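Local atomic coordinates of acetone carboxylase alpha subunit (Xanthobacter autotrophicus Py2, PDB entry 5M45), a protein that binds manganese and magnesium ions as the alpha subunit of a bacterial multi-chain enzyme and belongs to the hydantoinase B/oxoprolinase family. Residues T106-H111 and G171-V176; E87-F92 and A477-E482; V112-A117 and G147-C152; E73-I78 and R237-H242. All blocks are in the same frame, centred on the assembly; numbering follows the deposited sequence.

Contact 1. Residues T106-H111 and G171-V176. With MN (manganese (II) ion), chain M.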
loop_
_atom_site.group_PDB
_atom_site.type_symbol
_atom_site.label_atom_id
_atom_site.label_comp_id
_atom_site.label_asym_id
_atom_site.label_seq_id
_atom_site.Cartn_x
_atom_site.Cartn_y
_atom_site.Cartn_z
ATOM N N THR A 106 -2.386 -28.430 12.981
ATOM C CA THR A 106 -2.280 -27.552 14.140
ATOM C C THR A 106 -1.483 -26.296 13.727
ATOM O O THR A 106 -1.328 -26.041 12.538
ATOM C CB THR A 106 -1.724 -28.283 15.405
ATOM O OG1 THR A 106 -0.372 -28.709 15.180
ATOM C CG2 THR A 106 -2.546 -29.509 15.737
ATOM N N GLY A 107 -0.988 -25.515 14.694
ATOM C CA GLY A 107 -0.287 -24.256 14.419
ATOM C C GLY A 107 -1.231 -23.058 14.617
ATOM O O GLY A 107 -1.995 -23.037 15.577
ATOM N N ILE A 108 -1.191 -22.072 13.701
ATOM C CA ILE A 108 -1.966 -20.829 13.867
ATOM C C ILE A 108 -3.385 -20.976 13.330
ATOM O O ILE A 108 -3.767 -20.363 12.273
ATOM C CB ILE A 108 -1.233 -19.558 13.344
ATOM C CG1 ILE A 108 -0.655 -19.728 11.920
ATOM C CG2 ILE A 108 -0.104 -19.193 14.334
ATOM C CD1 ILE A 108 -0.199 -18.424 11.288
ATOM N N ILE A 109 -4.189 -21.738 14.066
ATOM C CA ILE A 109 -5.458 -22.235 13.544
ATOM C C ILE A 109 -6.601 -21.239 13.628
ATOM O O ILE A 109 -7.690 -21.559 13.184
ATOM C CB ILE A 109 -5.880 -23.614 14.144
ATOM C CG1 ILE A 109 -6.191 -23.523 15.640
ATOM C CG2 ILE A 109 -4.831 -24.675 13.831
ATOM C CD1 ILE A 109 -6.726 -24.822 16.212
ATOM N N ILE A 110 -6.364 -20.025 14.124
ATOM C CA ILE A 110 -7.344 -18.924 13.951
ATOM C C ILE A 110 -7.668 -18.732 12.472
ATOM O O ILE A 110 -8.765 -18.297 12.114
ATOM C CB ILE A 110 -6.872 -17.589 14.627
ATOM C CG1 ILE A 110 -8.058 -16.634 14.848
ATOM C CG2 ILE A 110 -5.762 -16.912 13.816
ATOM C CD1 ILE A 110 -7.747 -15.501 15.801
ATOM N N HIS A 111 -6.729 -19.090 11.595
ATOM C CA HIS A 111 -6.912 -18.916 10.153
ATOM C C HIS A 111 -7.775 -19.968 9.479
ATOM O O HIS A 111 -8.134 -19.813 8.301
ATOM C CB HIS A 111 -5.550 -18.725 9.466
ATOM C CG HIS A 111 -4.829 -17.517 9.966
ATOM N ND1 HIS A 111 -5.192 -16.237 9.608
ATOM C CD2 HIS A 111 -3.824 -17.382 10.861
ATOM C CE1 HIS A 111 -4.423 -15.374 10.243
ATOM N NE2 HIS A 111 -3.580 -16.046 11.006
ATOM N N GLY A 171 -6.421 -23.856 1.815
ATOM C CA GLY A 171 -5.792 -22.603 2.249
ATOM C C GLY A 171 -4.524 -22.859 3.036
ATOM O O GLY A 171 -4.480 -23.799 3.848
ATOM N N GLY A 172 -3.504 -22.034 2.794
ATOM C CA GLY A 172 -2.268 -22.033 3.586
ATOM C C GLY A 172 -1.883 -20.633 4.030
ATOM O O GLY A 172 -1.973 -19.678 3.241
ATOM N N VAL A 173 -1.512 -20.486 5.302
ATOM C CA VAL A 173 -1.142 -19.189 5.899
ATOM C C VAL A 173 0.248 -19.247 6.509
ATOM O O VAL A 173 0.616 -20.275 7.109
ATOM C CB VAL A 173 -2.179 -18.714 6.933
ATOM C CG1 VAL A 173 -2.345 -19.734 8.070
ATOM C CG2 VAL A 173 -1.816 -17.339 7.517
ATOM N N THR A 174 1.023 -18.168 6.345
ATOM C CA THR A 174 2.270 -17.950 7.101
ATOM C C THR A 174 2.252 -16.540 7.708
ATOM O O THR A 174 1.870 -15.569 7.027
ATOM C CB THR A 174 3.546 -18.003 6.233
ATOM O OG1 THR A 174 3.422 -17.079 5.147
ATOM C CG2 THR A 174 3.802 -19.383 5.666
ATOM N N HIS A 175 2.678 -16.415 8.955
ATOM C CA HIS A 175 3.003 -15.095 9.517
ATOM C C HIS A 175 4.340 -14.612 8.939
ATOM O O HIS A 175 5.362 -15.246 9.190
ATOM C CB HIS A 175 3.104 -15.127 11.052
ATOM C CG HIS A 175 3.529 -13.805 11.629
ATOM N ND1 HIS A 175 2.650 -12.916 12.202
ATOM C CD2 HIS A 175 4.733 -13.176 11.604
ATOM C CE1 HIS A 175 3.295 -11.807 12.532
ATOM N NE2 HIS A 175 4.562 -11.942 12.189
ATOM N N VAL A 176 4.322 -13.516 8.167
ATOM C CA VAL A 176 5.572 -12.932 7.571
ATOM C C VAL A 176 6.140 -11.830 8.473
ATOM O O VAL A 176 5.406 -11.235 9.299
ATOM C CB VAL A 176 5.372 -12.407 6.134
ATOM C CG1 VAL A 176 4.775 -13.507 5.249
ATOM C CG2 VAL A 176 4.475 -11.142 6.088
HETATM MN MN MN M . 0.366 -13.095 12.453
#

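Contact 2. Residues E87-F92 and A477-E482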
loop_
_atom_site.group_PDB
_atom_site.type_symbol
_atom_site.label_atom_id
_atom_site.label_comp_id
_atom_site.label_asym_id
_atom_site.label_seq_id
_atom_site.Cartn_x
_atom_site.Cartn_y
_atom_site.Cartn_z
ATOM N N GLU A 87 9.707 -21.958 14.738
ATOM C CA GLU A 87 8.505 -21.795 15.578
ATOM C C GLU A 87 7.210 -22.437 15.034
ATOM O O GLU A 87 6.297 -22.688 15.808
ATOM C CB GLU A 87 8.202 -20.327 15.842
ATOM C CG GLU A 87 8.753 -19.762 17.133
ATOM C CD GLU A 87 10.219 -19.816 17.135
ATOM O OE1 GLU A 87 10.714 -20.736 17.849
ATOM O OE2 GLU A 87 10.822 -18.982 16.361
ATOM N N GLY A 88 7.112 -22.648 13.719
ATOM C CA GLY A 88 5.937 -23.283 13.149
ATOM C C GLY A 88 4.681 -22.406 13.123
ATOM O O GLY A 88 3.552 -22.936 13.230
ATOM N N GLU A 89 4.858 -21.097 12.937
ATOM C CA GLU A 89 3.701 -20.166 12.827
ATOM C C GLU A 89 3.140 -20.176 11.398
ATOM O O GLU A 89 3.304 -19.222 10.624
ATOM C CB GLU A 89 4.038 -18.754 13.336
ATOM C CG GLU A 89 4.814 -18.671 14.664
ATOM C CD GLU A 89 4.251 -19.465 15.828
ATOM O OE1 GLU A 89 4.952 -19.572 16.857
ATOM O OE2 GLU A 89 3.086 -19.983 15.760
ATOM N N LEU A 90 2.547 -21.324 11.046
ATOM C CA LEU A 90 1.887 -21.573 9.760
ATOM C C LEU A 90 0.767 -22.589 9.979
ATOM O O LEU A 90 0.712 -23.236 11.026
ATOM C CB LEU A 90 2.872 -22.046 8.657
ATOM C CG LEU A 90 3.367 -23.492 8.639
ATOM C CD1 LEU A 90 4.051 -23.818 7.311
ATOM C CD2 LEU A 90 4.281 -23.806 9.817
ATOM N N CYS A 91 -0.118 -22.701 8.994
ATOM C CA CYS A 91 -1.302 -23.609 9.084
ATOM C C CYS A 91 -1.805 -23.930 7.676
ATOM O O CYS A 91 -1.805 -23.048 6.810
ATOM C CB CYS A 91 -2.391 -22.944 9.905
ATOM S SG CYS A 91 -3.949 -23.832 10.115
ATOM N N PHE A 92 -2.232 -25.178 7.459
ATOM C CA PHE A 92 -2.906 -25.606 6.225
ATOM C C PHE A 92 -4.258 -26.257 6.535
ATOM O O PHE A 92 -4.367 -27.071 7.478
ATOM C CB PHE A 92 -2.046 -26.592 5.429
ATOM C CG PHE A 92 -0.788 -25.968 4.871
ATOM C CD1 PHE A 92 -0.828 -25.213 3.696
ATOM C CD2 PHE A 92 0.424 -26.089 5.534
ATOM C CE1 PHE A 92 0.319 -24.614 3.194
ATOM C CE2 PHE A 92 1.580 -25.507 5.023
ATOM C CZ PHE A 92 1.529 -24.764 3.863
ATOM N N ALA A 477 1.031 -19.564 24.024
ATOM C CA ALA A 477 0.250 -18.375 23.704
ATOM C C ALA A 477 -1.163 -18.824 23.371
ATOM O O ALA A 477 -1.357 -19.919 22.859
ATOM C CB ALA A 477 0.871 -17.644 22.524
ATOM N N ILE A 478 -2.153 -17.992 23.633
ATOM C CA ILE A 478 -3.565 -18.329 23.256
ATOM C C ILE A 478 -3.730 -18.681 21.755
ATOM O O ILE A 478 -4.491 -19.574 21.428
ATOM C CB ILE A 478 -4.548 -17.224 23.692
ATOM C CG1 ILE A 478 -6.021 -17.632 23.463
ATOM C CG2 ILE A 478 -4.291 -15.907 22.982
ATOM C CD1 ILE A 478 -6.443 -18.864 24.238
ATOM N N TRP A 479 -2.985 -18.005 20.876
ATOM C CA TRP A 479 -3.058 -18.243 19.426
ATOM C C TRP A 479 -2.246 -19.458 18.911
ATOM O O TRP A 479 -2.286 -19.770 17.712
ATOM C CB TRP A 479 -2.717 -16.946 18.604
ATOM C CG TRP A 479 -1.623 -16.104 19.160
ATOM C CD1 TRP A 479 -1.771 -14.940 19.870
ATOM C CD2 TRP A 479 -0.219 -16.363 19.127
ATOM N NE1 TRP A 479 -0.562 -14.453 20.261
ATOM C CE2 TRP A 479 0.423 -15.294 19.813
ATOM C CE3 TRP A 479 0.567 -17.369 18.547
ATOM C CZ2 TRP A 479 1.799 -15.224 19.969
ATOM C CZ3 TRP A 479 1.950 -17.307 18.706
ATOM C CH2 TRP A 479 2.550 -16.231 19.401
ATOM N N ASN A 480 -1.473 -20.122 19.778
ATOM C CA ASN A 480 -0.786 -21.379 19.460
ATOM C C ASN A 480 -0.308 -22.046 20.763
ATOM O O ASN A 480 0.710 -21.573 21.393
ATOM C CB ASN A 480 0.426 -21.175 18.496
ATOM C CG ASN A 480 1.047 -22.515 18.040
ATOM O OD1 ASN A 480 0.711 -23.621 18.562
ATOM N ND2 ASN A 480 1.961 -22.438 17.063
ATOM N N PRO A 481 -1.004 -23.120 21.209
ATOM C CA PRO A 481 -0.621 -23.772 22.462
ATOM C C PRO A 481 0.722 -24.549 22.394
ATOM O O PRO A 481 1.280 -24.888 23.467
ATOM C CB PRO A 481 -1.834 -24.688 22.752
ATOM C CG PRO A 481 -2.338 -25.072 21.378
ATOM C CD PRO A 481 -2.130 -23.817 20.551
ATOM N N GLU A 482 1.218 -24.849 21.179
ATOM C CA GLU A 482 2.542 -25.487 21.009
ATOM C C GLU A 482 3.648 -24.431 21.061
ATOM O O GLU A 482 4.272 -24.083 20.052
ATOM C CB GLU A 482 2.604 -26.313 19.702
ATOM C CG GLU A 482 1.682 -27.503 19.698
ATOM C CD GLU A 482 1.632 -28.248 18.346
ATOM O OE1 GLU A 482 2.548 -29.055 18.027
ATOM O OE2 GLU A 482 0.650 -28.047 17.591
HETATM O O HOH W 1 4.326 -24.184 16.644
HETATM O O HOH W 2 4.485 -21.207 18.901
#

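Contact 3. Residues V112-A117 and G147-C152. With MN (manganese (II) ion), chain M; AE4 (3,6,9,12,15-pentaoxaheptadecan-1-ol), chain P.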
loop_
_atom_site.group_PDB
_atom_site.type_symbol
_atom_site.label_atom_id
_atom_site.label_comp_id
_atom_site.label_asym_id
_atom_site.label_seq_id
_atom_site.Cartn_x
_atom_site.Cartn_y
_atom_site.Cartn_z
ATOM N N VAL A 112 -8.179 -21.000 10.212
ATOM C CA VAL A 112 -9.248 -21.901 9.756
ATOM C C VAL A 112 -10.479 -21.014 9.425
ATOM O O VAL A 112 -11.021 -21.081 8.311
ATOM C CB VAL A 112 -9.588 -23.002 10.795
ATOM C CG1 VAL A 112 -10.859 -23.736 10.433
ATOM C CG2 VAL A 112 -8.433 -23.983 10.968
ATOM N N GLY A 113 -10.845 -20.133 10.369
ATOM C CA GLY A 113 -11.952 -19.192 10.186
ATOM C C GLY A 113 -11.686 -18.060 9.218
ATOM O O GLY A 113 -12.537 -17.763 8.385
ATOM N N THR A 114 -10.510 -17.408 9.301
ATOM C CA THR A 114 -10.211 -16.250 8.400
ATOM C C THR A 114 -10.155 -16.655 6.917
ATOM O O THR A 114 -10.722 -15.972 6.064
ATOM C CB THR A 114 -8.925 -15.502 8.758
ATOM O OG1 THR A 114 -7.805 -16.356 8.528
ATOM C CG2 THR A 114 -8.923 -15.068 10.196
ATOM N N MET A 115 -9.528 -17.771 6.597
ATOM C CA MET A 115 -9.387 -18.214 5.173
ATOM C C MET A 115 -10.750 -18.692 4.617
ATOM O O MET A 115 -11.077 -18.431 3.446
ATOM C CB MET A 115 -8.305 -19.289 5.009
ATOM C CG MET A 115 -6.883 -18.764 5.229
ATOM S SD MET A 115 -5.518 -19.950 4.949
ATOM C CE MET A 115 -5.808 -21.192 6.175
ATOM N N GLY A 116 -11.559 -19.338 5.463
ATOM C CA GLY A 116 -12.929 -19.688 5.057
ATOM C C GLY A 116 -13.806 -18.464 4.787
ATOM O O GLY A 116 -14.598 -18.439 3.813
ATOM N N ALA A 117 -13.671 -17.442 5.641
ATOM C CA ALA A 117 -14.394 -16.197 5.432
ATOM C C ALA A 117 -13.939 -15.464 4.150
ATOM O O ALA A 117 -14.747 -14.821 3.506
ATOM C CB ALA A 117 -14.291 -15.299 6.662
ATOM N N GLY A 147 -12.106 -10.001 7.222
ATOM C CA GLY A 147 -12.015 -10.918 8.345
ATOM C C GLY A 147 -10.671 -11.337 8.902
ATOM O O GLY A 147 -10.645 -11.954 9.991
ATOM N N ASN A 148 -9.569 -11.015 8.234
ATOM C CA ASN A 148 -8.236 -11.452 8.675
ATOM C C ASN A 148 -7.770 -10.770 10.008
ATOM O O ASN A 148 -8.234 -9.678 10.340
ATOM C CB ASN A 148 -7.175 -11.177 7.586
ATOM C CG ASN A 148 -5.902 -12.043 7.740
ATOM O OD1 ASN A 148 -5.906 -13.087 8.411
ATOM N ND2 ASN A 148 -4.813 -11.613 7.078
ATOM N N VAL A 149 -6.816 -11.405 10.700
ATOM C CA VAL A 149 -6.263 -10.882 11.938
ATOM C C VAL A 149 -5.494 -9.580 11.706
ATOM O O VAL A 149 -5.772 -8.552 12.353
ATOM C CB VAL A 149 -5.323 -11.929 12.591
ATOM C CG1 VAL A 149 -4.635 -11.311 13.811
ATOM C CG2 VAL A 149 -6.079 -13.184 12.970
ATOM N N HIS A 150 -4.547 -9.625 10.774
ATOM C CA HIS A 150 -3.706 -8.458 10.454
ATOM C C HIS A 150 -2.968 -8.700 9.143
ATOM O O HIS A 150 -2.895 -9.842 8.695
ATOM C CB HIS A 150 -2.722 -8.084 11.609
ATOM C CG HIS A 150 -1.712 -9.135 11.968
ATOM N ND1 HIS A 150 -0.655 -8.874 12.806
ATOM C CD2 HIS A 150 -1.578 -10.432 11.607
ATOM C CE1 HIS A 150 0.044 -9.982 13.006
ATOM N NE2 HIS A 150 -0.495 -10.940 12.290
ATOM N N PRO A 151 -2.420 -7.643 8.525
ATOM C CA PRO A 151 -1.756 -7.824 7.219
ATOM C C PRO A 151 -0.580 -8.822 7.168
ATOM O O PRO A 151 -0.411 -9.502 6.151
ATOM C CB PRO A 151 -1.313 -6.411 6.846
ATOM C CG PRO A 151 -2.318 -5.516 7.557
ATOM C CD PRO A 151 -2.548 -6.201 8.878
ATOM N N CYS A 152 0.178 -8.994 8.253
ATOM C CA CYS A 152 1.277 -9.945 8.260
ATOM C C CYS A 152 0.919 -11.453 8.154
ATOM O O CYS A 152 1.820 -12.288 7.940
ATOM C CB CYS A 152 2.218 -9.702 9.432
ATOM S SG CYS A 152 3.311 -8.279 9.145
HETATM MN MN MN M . 0.366 -13.095 12.453
HETATM C C2 AE4 P . -29.338 -17.962 14.124
HETATM C C3 AE4 P . -29.081 -17.974 12.618
HETATM O O4 AE4 P . -28.448 -19.205 12.255
HETATM C C5 AE4 P . -28.543 -19.568 10.868
HETATM C C6 AE4 P . -27.339 -20.420 10.450
HETATM O O7 AE4 P . -26.439 -19.715 9.580
HETATM C C8 AE4 P . -25.690 -18.695 10.260
HETATM C C9 AE4 P . -24.832 -17.949 9.254
HETATM C C11 AE4 P . -22.587 -17.963 10.126
HETATM O O10 AE4 P . -23.531 -18.538 9.226
HETATM C C12 AE4 P . -21.848 -19.079 10.843
HETATM O O13 AE4 P . -20.733 -19.522 10.067
HETATM C C14 AE4 P . -19.715 -20.097 10.878
HETATM C C15 AE4 P . -18.646 -20.732 9.995
HETATM O O16 AE4 P . -17.883 -19.689 9.391
HETATM C C17 AE4 P . -16.652 -19.402 10.044
HETATM C C18 AE4 P . -15.889 -18.413 9.172
HETATM O O19 AE4 P . -15.692 -18.974 7.854
#

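Contact 4. Residues E73-I78 and R237-H242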
loop_
_atom_site.group_PDB
_atom_site.type_symbol
_atom_site.label_atom_id
_atom_site.label_comp_id
_atom_site.label_asym_id
_atom_site.label_seq_id
_atom_site.Cartn_x
_atom_site.Cartn_y
_atom_site.Cartn_z
ATOM N N GLU A 73 4.334 -29.851 8.451
ATOM C CA GLU A 73 5.627 -30.360 8.916
ATOM C C GLU A 73 6.709 -30.302 7.821
ATOM O O GLU A 73 7.869 -29.976 8.100
ATOM C CB GLU A 73 5.439 -31.805 9.465
ATOM C CG GLU A 73 6.714 -32.586 9.826
ATOM C CD GLU A 73 7.440 -32.068 11.062
ATOM O OE1 GLU A 73 6.845 -31.304 11.847
ATOM O OE2 GLU A 73 8.622 -32.512 11.274
ATOM N N THR A 74 6.326 -30.603 6.579
ATOM C CA THR A 74 7.255 -30.637 5.437
ATOM C C THR A 74 7.512 -29.263 4.816
ATOM O O THR A 74 8.674 -28.870 4.620
ATOM C CB THR A 74 6.694 -31.607 4.364
ATOM O OG1 THR A 74 6.607 -32.899 4.956
ATOM C CG2 THR A 74 7.573 -31.702 3.120
ATOM N N ALA A 75 6.445 -28.520 4.482
ATOM C CA ALA A 75 6.611 -27.263 3.774
ATOM C C ALA A 75 7.360 -26.198 4.574
ATOM O O ALA A 75 8.014 -25.366 3.991
ATOM C CB ALA A 75 5.279 -26.711 3.322
ATOM N N LYS A 76 7.304 -26.242 5.915
ATOM C CA LYS A 76 7.986 -25.219 6.716
ATOM C C LYS A 76 9.522 -25.222 6.516
ATOM O O LYS A 76 10.173 -24.204 6.806
ATOM C CB LYS A 76 7.613 -25.311 8.190
ATOM C CG LYS A 76 8.219 -26.498 8.954
ATOM C CD LYS A 76 7.606 -26.530 10.360
ATOM C CE LYS A 76 8.016 -27.765 11.105
ATOM N NZ LYS A 76 9.393 -27.546 11.637
ATOM N N LYS A 77 10.076 -26.345 6.026
ATOM C CA LYS A 77 11.490 -26.437 5.748
ATOM C C LYS A 77 11.980 -25.615 4.564
ATOM O O LYS A 77 13.200 -25.505 4.359
ATOM C CB LYS A 77 11.908 -27.906 5.599
ATOM C CG LYS A 77 11.678 -28.727 6.886
ATOM C CD LYS A 77 12.194 -30.166 6.667
ATOM C CE LYS A 77 11.169 -30.898 5.779
ATOM N NZ LYS A 77 11.648 -32.269 5.489
ATOM N N ILE A 78 11.048 -25.016 3.806
ATOM C CA ILE A 78 11.347 -24.096 2.729
ATOM C C ILE A 78 11.775 -22.705 3.212
ATOM O O ILE A 78 12.571 -22.026 2.545
ATOM C CB ILE A 78 10.132 -24.001 1.753
ATOM C CG1 ILE A 78 9.926 -25.362 1.059
ATOM C CG2 ILE A 78 10.325 -22.887 0.713
ATOM C CD1 ILE A 78 8.563 -25.551 0.438
ATOM N N ARG A 237 3.866 -21.567 1.323
ATOM C CA ARG A 237 2.402 -21.680 1.243
ATOM C C ARG A 237 1.960 -22.463 -0.023
ATOM O O ARG A 237 1.080 -23.341 0.049
ATOM C CB ARG A 237 1.715 -20.306 1.247
ATOM C CG ARG A 237 1.891 -19.490 2.524
ATOM C CD ARG A 237 1.083 -18.187 2.525
ATOM N NE ARG A 237 1.385 -17.304 1.388
ATOM C CZ ARG A 237 2.332 -16.373 1.363
ATOM N NH1 ARG A 237 3.130 -16.144 2.398
ATOM N NH2 ARG A 237 2.493 -15.640 0.265
ATOM N N ILE A 238 2.570 -22.143 -1.175
ATOM C CA ILE A 238 2.195 -22.822 -2.423
ATOM C C ILE A 238 2.519 -24.333 -2.353
ATOM O O ILE A 238 1.732 -25.156 -2.857
ATOM C CB ILE A 238 2.876 -22.196 -3.671
ATOM C CG1 ILE A 238 2.424 -20.791 -3.819
ATOM C CG2 ILE A 238 2.414 -22.923 -4.913
ATOM C CD1 ILE A 238 3.249 -19.976 -4.810
ATOM N N ALA A 239 3.672 -24.690 -1.764
ATOM C CA ALA A 239 4.053 -26.098 -1.602
ATOM C C ALA A 239 2.994 -26.892 -0.856
ATOM O O ALA A 239 2.536 -27.932 -1.330
ATOM C CB ALA A 239 5.395 -26.231 -0.884
ATOM N N GLY A 240 2.614 -26.412 0.316
ATOM C CA GLY A 240 1.635 -27.127 1.106
ATOM C C GLY A 240 0.243 -27.214 0.457
ATOM O O GLY A 240 -0.393 -28.265 0.512
ATOM N N CYS A 241 -0.204 -26.138 -0.152
ATOM C CA CYS A 241 -1.466 -26.144 -0.912
ATOM C C CYS A 241 -1.455 -27.220 -2.009
ATOM O O CYS A 241 -2.419 -27.982 -2.118
ATOM C CB CYS A 241 -1.785 -24.770 -1.509
ATOM S SG CYS A 241 -2.257 -23.486 -0.297
ATOM N N HIS A 242 -0.368 -27.287 -2.795
ATOM C CA HIS A 242 -0.270 -28.265 -3.897
ATOM C C HIS A 242 -0.072 -29.710 -3.425
ATOM O O HIS A 242 -0.608 -30.622 -4.058
ATOM C CB HIS A 242 0.779 -27.833 -4.958
ATOM C CG HIS A 242 0.304 -26.703 -5.825
ATOM N ND1 HIS A 242 1.108 -26.094 -6.769
ATOM C CD2 HIS A 242 -0.888 -26.066 -5.879
ATOM C CE1 HIS A 242 0.415 -25.154 -7.393
ATOM N NE2 HIS A 242 -0.797 -25.115 -6.861
#

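Contact 1. Residues T106-H111 and G171-V176
Val173, at the heart of this buried contact, presses both of its methyl groups against the loop 106-111, and no hydrogen bond links the two segments. CG2 sits almost over the middle of the His111 imidazole in a CH-pi contact, 3.9 Å from the ring centroid and only 11° off the normal, while CG1 lies 3.6 Å from His111 CB. The other face of the same ring is covered toward its rim by Ile110 CG2, which sandwiches the imidazole between two branched side chains. Apolar packing adds Ile108, the centre of an inverse gamma turn: its CD1 lies 4.1 Å from Val173 CG1. The same Ile108 CD1 also approaches the backbone N of His175, at 4.2 Å.

Polar links run outward from the histidines. His111 ND1 is hydrogen-bonded to Thr114 OG1 and NE2, weakly, to Asp153 OD2; the two bonds would favour one rotation of the ring. Because Asp153 also binds the metal through OD1, the weak bond is consistent with a second-shell place for His111 beside that site.

Metal binding falls to His175. With CG anti to the backbone N (chi1 176°), its ring swings away from the loop and ND1 reaches the manganese ion at 2.3 Å, alongside His150 and Asp153; NE2 is hydrogen-bonded to Ser186 OG.

Strand 165-175 pairs with strand 90-95 on one flank and strand 153-162 on the other, while Ile109 and Ile110 turn to helix 349-361 and Thr174 packs on helix 227-255.

Contact 2. Residues E87-F92 and A477-E482
The backbones of Glu89 and Asn480 stay 8.1 Å apart between CA atoms, with an inverse gamma turn centred on Glu89 facing a type I beta turn that runs from Ala477 to Asn480, so side chains and water must span the gap. The direct link is a nearly straight hydrogen bond from Asn480 ND2 to Glu89 OE2 at 3.0 Å, with an N-H...O angle of 166°. The oxygen is met on its syn side, somewhat out of the carboxylate plane, yet it lies in the plane of the amide; the two flat groups stand almost perpendicular. A bend at chi2 (-51°) brings the carboxylate round to this position. Its OE2 also lies 4.1 Å from CZ3 of Trp479, at the edge of an indole, one face of which is covered by Ala477 CB.

The amide is gripped from both ends. Asn480 OD1 accepts from Glu482 N at 2.9 Å, an Asx turn, and ND2 donates also to a water that in turn donates to Glu87 O at 2.6 Å. A second water lies 2.7 Å from Glu89 OE1 and 3.1 Å from Glu482 O, close enough to relate the carboxylate to the far loop.

Segment 87-92 leads into strand 90-95, where Cys91 pairs with Val173 of strand 165-175 and Leu90 packs on helix 227-255; the loop 477-482 is backed by helix 401-422 through Ile478.

Contact 3. Residues V112-A117 and G147-C152
Helix 111-124 here meets the loop that leads into strand 153-162, a junction lying between the manganese site and the pocket occupied by 3,6,9,12,15-pentaoxaheptadecan-1-ol. Thr114 carries it from the helix. Its methyl CG2 rests 3.6 Å from the carbonyl O of Gly147 and 4.4 Å from CG2 of Val149, while its CB lies 3.9 Å from OD1 of Asn148. With OG1 set between the backbone N and carbonyl carbon (chi1 67°) and engaged by His111, the methyl is the branch that faces the loop. Ala117 CB points toward Gly147, whose lack of a side chain and positive phi (130°) let the loop turn there.

The helix has a different neighbour on its ligand side. O19 of the polyether approaches Gly113 O at 3.4 Å in a weak hydrogen bond and packs against Gly116 and Ala117; Lys120 NZ gives the ligand a further hydrogen bond. Farther along the loop, His150 binds the manganese ion through NE2 at 2.3 Å, and a hydrogen bond between ND1 and Ser398 O fixes the rotation of the ring.

Across the interface itself the chemistry is van der Waals packing, with the polar ends engaged to the side. Asn148 ND2 is hydrogen-bonded to the backbone oxygens of Asn142 and Asp153, which ties the loop to the backbone of another metal ligand and is consistent with a second-shell role.

Contact 4. Residues E73-I78 and R237-H242
Ala239 receives the tightest touch of this helix pair: CD1 of Ile78 lies 3.5 Å from its CB, closer than usual for two carbons. Ala239 CB is also 4.2 Å from Ala75 CB, and Ala75 CB in turn lies 4.0 Å from the backbone N of Gly240. These small residues let the two helical backbones come near, with the CA atoms of Ala75 and Gly240 only 5.6 Å apart. No hydrogen bond crosses; the seam is methyl packing, partly against helix backbone, with an isoleucine tip closing one end.

Ile78 reaches over because CG1 stands anti to its own carbonyl carbon (chi1 -66°) and the rest of the chain runs out extended (chi2 162°), which carries CD1 across to the alanine. The turn beneath it is a 3-10 segment, 76-78, in which Ile78 N donates to Ala75 O at 3.1 Å and so ties the two touching residues of this segment together. On the partner side the alpha-helix holds Ala239 and Gly240 in place, Cys241 N bonding to Arg237 O at 3.1 Å. Ile78 also packs on Arg235 and Thr236, one turn earlier in that helix.

Farther out, segment 73-78 meets another protein chain of the assembly: a basic side chain of that chain forms a salt bridge with Glu73, and polar ones hydrogen-bond to the backbone oxygens of Lys77 and Ile78. Helix 227-255 packs with another side on the antiparallel sheet: Arg237 is hydrogen-bonded to Thr156 of strand 153-162 and Thr174 of strand 165-175, and Cys241 packs on Val158.

How the contacts relate
Contacts 1 and 3 share the manganese ion, each supplying one histidine ligand; their centres are 9 Å apart, and Val176 N bonds to Cys152 O at 2.8 Å. Contact 2, centred 7 Å from contact 1, continues the same sheet through Val173 N and Cys91 O at 3.0 Å, and Glu482 OE2 meets Thr106 OG1 at 2.7 Å; its Glu89 side chain is about 7 Å from the metal. Contact 4 lies outermost, about 19 Å between centres from contact 3, but Phe92 of contact 2 packs on Arg237 and Gly240. Contact 3 supplies Gly113, Gly116 and Ala117 to the polyether pocket, on a different flank of the helix from the one facing the loop.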